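Local structure of structure-specific endonuclease subunit slx1 (Schizosaccharomyces pombe, 4ZDT) at residues A[36-40]-A[63-67]. The protein forms, as the RING finger domain of the catalytic subunit, part of the slx1-slx4 endonuclease, which cuts branched DNA near junctions during repair and recombination. Residues are numbered along the deposited sequence; the frame is centred on the assembly and turned at random.
Sequences LASSF and WREFL
The last turn of helix 33-40 packs against the 3-10 turn 63-66 (Phe66 N to Trp63 O, 3.0 Å) that follows strand 60-62, with CA atoms 9.2 Å apart for Leu36 and Phe66 and 8.2 Å for Ala37 and Trp63. Leu36, chi1 t and chi2 p, places its CD2 methyl 3.9 Å from Trp63 CZ3 and, as a CH-pi contact over one face, 4.0 Å from the Phe66 ring centroid. Ala37 is small enough to admit the indole, its CB 3.7 Å from Trp63 CH2. Ser39 suits the solvent side, OG donating to Leu36 O at 2.7 Å. Phe40 (chi1 m, chi2 5°) meets Phe66 (chi1 m, chi2 -85°) offset edge-to-face, centroids 5.4 Å apart, planes at 63°, Phe40 CE2 3.5 Å from Phe66 CE2; Phe40 CD2 lies 3.7 Å from Trp63 CE3. Trp63 (chi1 t, chi2 -115°) reaches the helix while its NE1 hydrogen-bonds Leu29 O of the slx4 chain. This aromatic cluster ties the RING helix, near the Cys6/Cys9/His32/Cys35 zinc site, to Phe66, which touches the Cys22/Cys27/Cys54/Cys57 site. Lacking cross-segment hydrogen bonds, the contact rests on apolar and aromatic complementarity.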
ATOM      1  N   LEU A  36       5.943  -6.512   2.363  1.00 24.09           N
ATOM      2  CA  LEU A  36       6.538  -5.666   3.397  1.00 23.66           C
ATOM      3  C   LEU A  36       5.489  -4.740   4.021  1.00 23.58           C
ATOM      4  O   LEU A  36       5.414  -4.615   5.233  1.00 23.48           O
ATOM      5  CB  LEU A  36       7.698  -4.824   2.818  1.00 22.97           C
ATOM      6  CG  LEU A  36       8.597  -4.110   3.838  1.00 23.23           C
ATOM      7  CD1 LEU A  36       9.271  -5.104   4.780  1.00 23.57           C
ATOM      8  CD2 LEU A  36       9.659  -3.250   3.150  1.00 23.15           C
ATOM      9  N   ALA A  37       4.687  -4.083   3.188  1.00 24.42           N
ATOM     10  CA  ALA A  37       3.681  -3.167   3.716  1.00 25.09           C
ATOM     11  C   ALA A  37       2.738  -3.897   4.673  1.00 25.81           C
ATOM     12  O   ALA A  37       2.495  -3.447   5.804  1.00 25.11           O
ATOM     13  CB  ALA A  37       2.909  -2.501   2.577  1.00 25.32           C
ATOM     14  N   SER A  38       2.225  -5.048   4.224  1.00 27.20           N
ATOM     15  CA  SER A  38       1.341  -5.870   5.061  1.00 28.46           C
ATOM     16  C   SER A  38       2.004  -6.200   6.435  1.00 28.82           C
ATOM     17  O   SER A  38       1.355  -6.095   7.497  1.00 28.56           O
ATOM     18  CB  SER A  38       0.900  -7.120   4.281  1.00 28.74           C
ATOM     19  OG  SER A  38       0.030  -7.898   5.058  1.00 31.85           O
ATOM     20  N   SER A  39       3.306  -6.508   6.427  1.00 28.58           N
ATOM     21  CA  SER A  39       4.017  -6.826   7.679  1.00 28.54           C
ATOM     22  C   SER A  39       4.168  -5.614   8.606  1.00 28.84           C
ATOM     23  O   SER A  39       4.349  -5.772   9.797  1.00 29.36           O
ATOM     24  CB  SER A  39       5.398  -7.438   7.396  1.00 28.56           C
ATOM     25  OG  SER A  39       6.308  -6.455   6.920  1.00 27.71           O
ATOM     26  N   PHE A  40       4.113  -4.416   8.039  1.00 28.68           N
ATOM     27  CA  PHE A  40       4.298  -3.172   8.788  1.00 29.00           C
ATOM     28  C   PHE A  40       2.983  -2.612   9.347  1.00 30.32           C
ATOM     29  O   PHE A  40       3.001  -1.897  10.355  1.00 29.97           O
ATOM     30  CB  PHE A  40       4.926  -2.111   7.891  1.00 28.43           C
ATOM     31  CG  PHE A  40       6.417  -2.274   7.660  1.00 25.57           C
ATOM     32  CD1 PHE A  40       7.117  -3.376   8.138  1.00 24.56           C
ATOM     33  CD2 PHE A  40       7.112  -1.311   6.941  1.00 23.51           C
ATOM     34  CE1 PHE A  40       8.509  -3.502   7.926  1.00 21.87           C
ATOM     35  CE2 PHE A  40       8.502  -1.427   6.720  1.00 24.74           C
ATOM     36  CZ  PHE A  40       9.192  -2.550   7.212  1.00 20.89           C
ATOM     37  N   TRP A  63       8.803   4.236   5.778  1.00 21.25           N
ATOM     38  CA  TRP A  63       8.399   3.498   4.587  1.00 21.08           C
ATOM     39  C   TRP A  63       9.237   3.875   3.386  1.00 21.17           C
ATOM     40  O   TRP A  63       9.697   3.014   2.633  1.00 19.74           O
ATOM     41  CB  TRP A  63       6.899   3.730   4.288  1.00 21.20           C
ATOM     42  CG  TRP A  63       6.436   2.991   3.054  1.00 22.08           C
ATOM     43  CD1 TRP A  63       5.994   3.535   1.874  1.00 21.63           C
ATOM     44  CD2 TRP A  63       6.441   1.571   2.864  1.00 21.84           C
ATOM     45  NE1 TRP A  63       5.697   2.529   0.966  1.00 21.75           N
ATOM     46  CE2 TRP A  63       5.959   1.318   1.555  1.00 22.77           C
ATOM     47  CE3 TRP A  63       6.797   0.485   3.677  1.00 22.77           C
ATOM     48  CZ2 TRP A  63       5.836   0.021   1.038  1.00 23.39           C
ATOM     49  CZ3 TRP A  63       6.653  -0.820   3.158  1.00 22.59           C
ATOM     50  CH2 TRP A  63       6.183  -1.030   1.855  1.00 21.06           C
ATOM     51  N   ARG A  64       9.431   5.174   3.193  1.00 21.63           N
ATOM     52  CA  ARG A  64      10.159   5.683   2.034  1.00 22.91           C
ATOM     53  C   ARG A  64      11.545   5.058   1.879  1.00 22.51           C
ATOM     54  O   ARG A  64      11.994   4.795   0.763  1.00 21.96           O
ATOM     55  CB  ARG A  64      10.279   7.206   2.105  1.00 23.56           C
ATOM     56  CG  ARG A  64      10.440   7.880   0.751  1.00 25.37           C
ATOM     57  CD  ARG A  64      10.288   9.388   0.864  1.00 26.65           C
ATOM     58  NE  ARG A  64       8.886   9.804   0.876  1.00 26.32           N
ATOM     59  CZ  ARG A  64       8.132   9.919  -0.212  1.00 27.76           C
ATOM     60  NH1 ARG A  64       8.642   9.654  -1.406  1.00 25.61           N
ATOM     61  NH2 ARG A  64       6.865  10.298  -0.106  1.00 28.60           N
ATOM     62  N   GLU A  65      12.218   4.827   3.000  1.00 22.45           N
ATOM     63  CA  GLU A  65      13.574   4.296   2.988  1.00 22.17           C
ATOM     64  C   GLU A  65      13.673   2.977   2.222  1.00 21.82           C
ATOM     65  O   GLU A  65      14.736   2.638   1.701  1.00 20.97           O
ATOM     66  CB  GLU A  65      14.090   4.112   4.416  1.00 21.42           C
ATOM     67  CG  GLU A  65      14.835   5.317   4.968  1.00 24.87           C
ATOM     68  CD  GLU A  65      13.910   6.326   5.619  1.00 24.37           C
ATOM     69  OE1 GLU A  65      13.352   6.016   6.692  1.00 23.34           O
ATOM     70  OE2 GLU A  65      13.742   7.429   5.057  1.00 26.50           O
ATOM     71  N   PHE A  66      12.572   2.233   2.156  1.00 21.64           N
ATOM     72  CA  PHE A  66      12.585   0.937   1.468  1.00 22.06           C
ATOM     73  C   PHE A  66      12.363   1.059  -0.034  1.00 22.85           C
ATOM     74  O   PHE A  66      12.419   0.059  -0.767  1.00 22.85           O
ATOM     75  CB  PHE A  66      11.576  -0.017   2.116  1.00 21.46           C
ATOM     76  CG  PHE A  66      11.891  -0.330   3.548  1.00 22.06           C
ATOM     77  CD1 PHE A  66      12.789  -1.353   3.864  1.00 20.80           C
ATOM     78  CD2 PHE A  66      11.275   0.380   4.589  1.00 20.43           C
ATOM     79  CE1 PHE A  66      13.075  -1.653   5.191  1.00 21.25           C
ATOM     80  CE2 PHE A  66      11.558   0.089   5.915  1.00 20.63           C
ATOM     81  CZ  PHE A  66      12.472  -0.935   6.214  1.00 21.99           C
ATOM     82  N   LEU A  67      12.192   2.293  -0.512  1.00 22.82           N
ATOM     83  CA  LEU A  67      11.850   2.514  -1.915  1.00 23.86           C
ATOM     84  C   LEU A  67      13.012   2.983  -2.795  1.00 24.97           C
ATOM     85  O   LEU A  67      12.771   3.690  -3.773  1.00 24.98           O
ATOM     86  CB  LEU A  67      10.676   3.528  -2.015  1.00 23.43           C
ATOM     87  CG  LEU A  67       9.394   3.242  -1.215  1.00 24.63           C
ATOM     88  CD1 LEU A  67       8.353   4.336  -1.383  1.00 25.18           C
ATOM     89  CD2 LEU A  67       8.797   1.886  -1.591  1.00 25.87           C
TER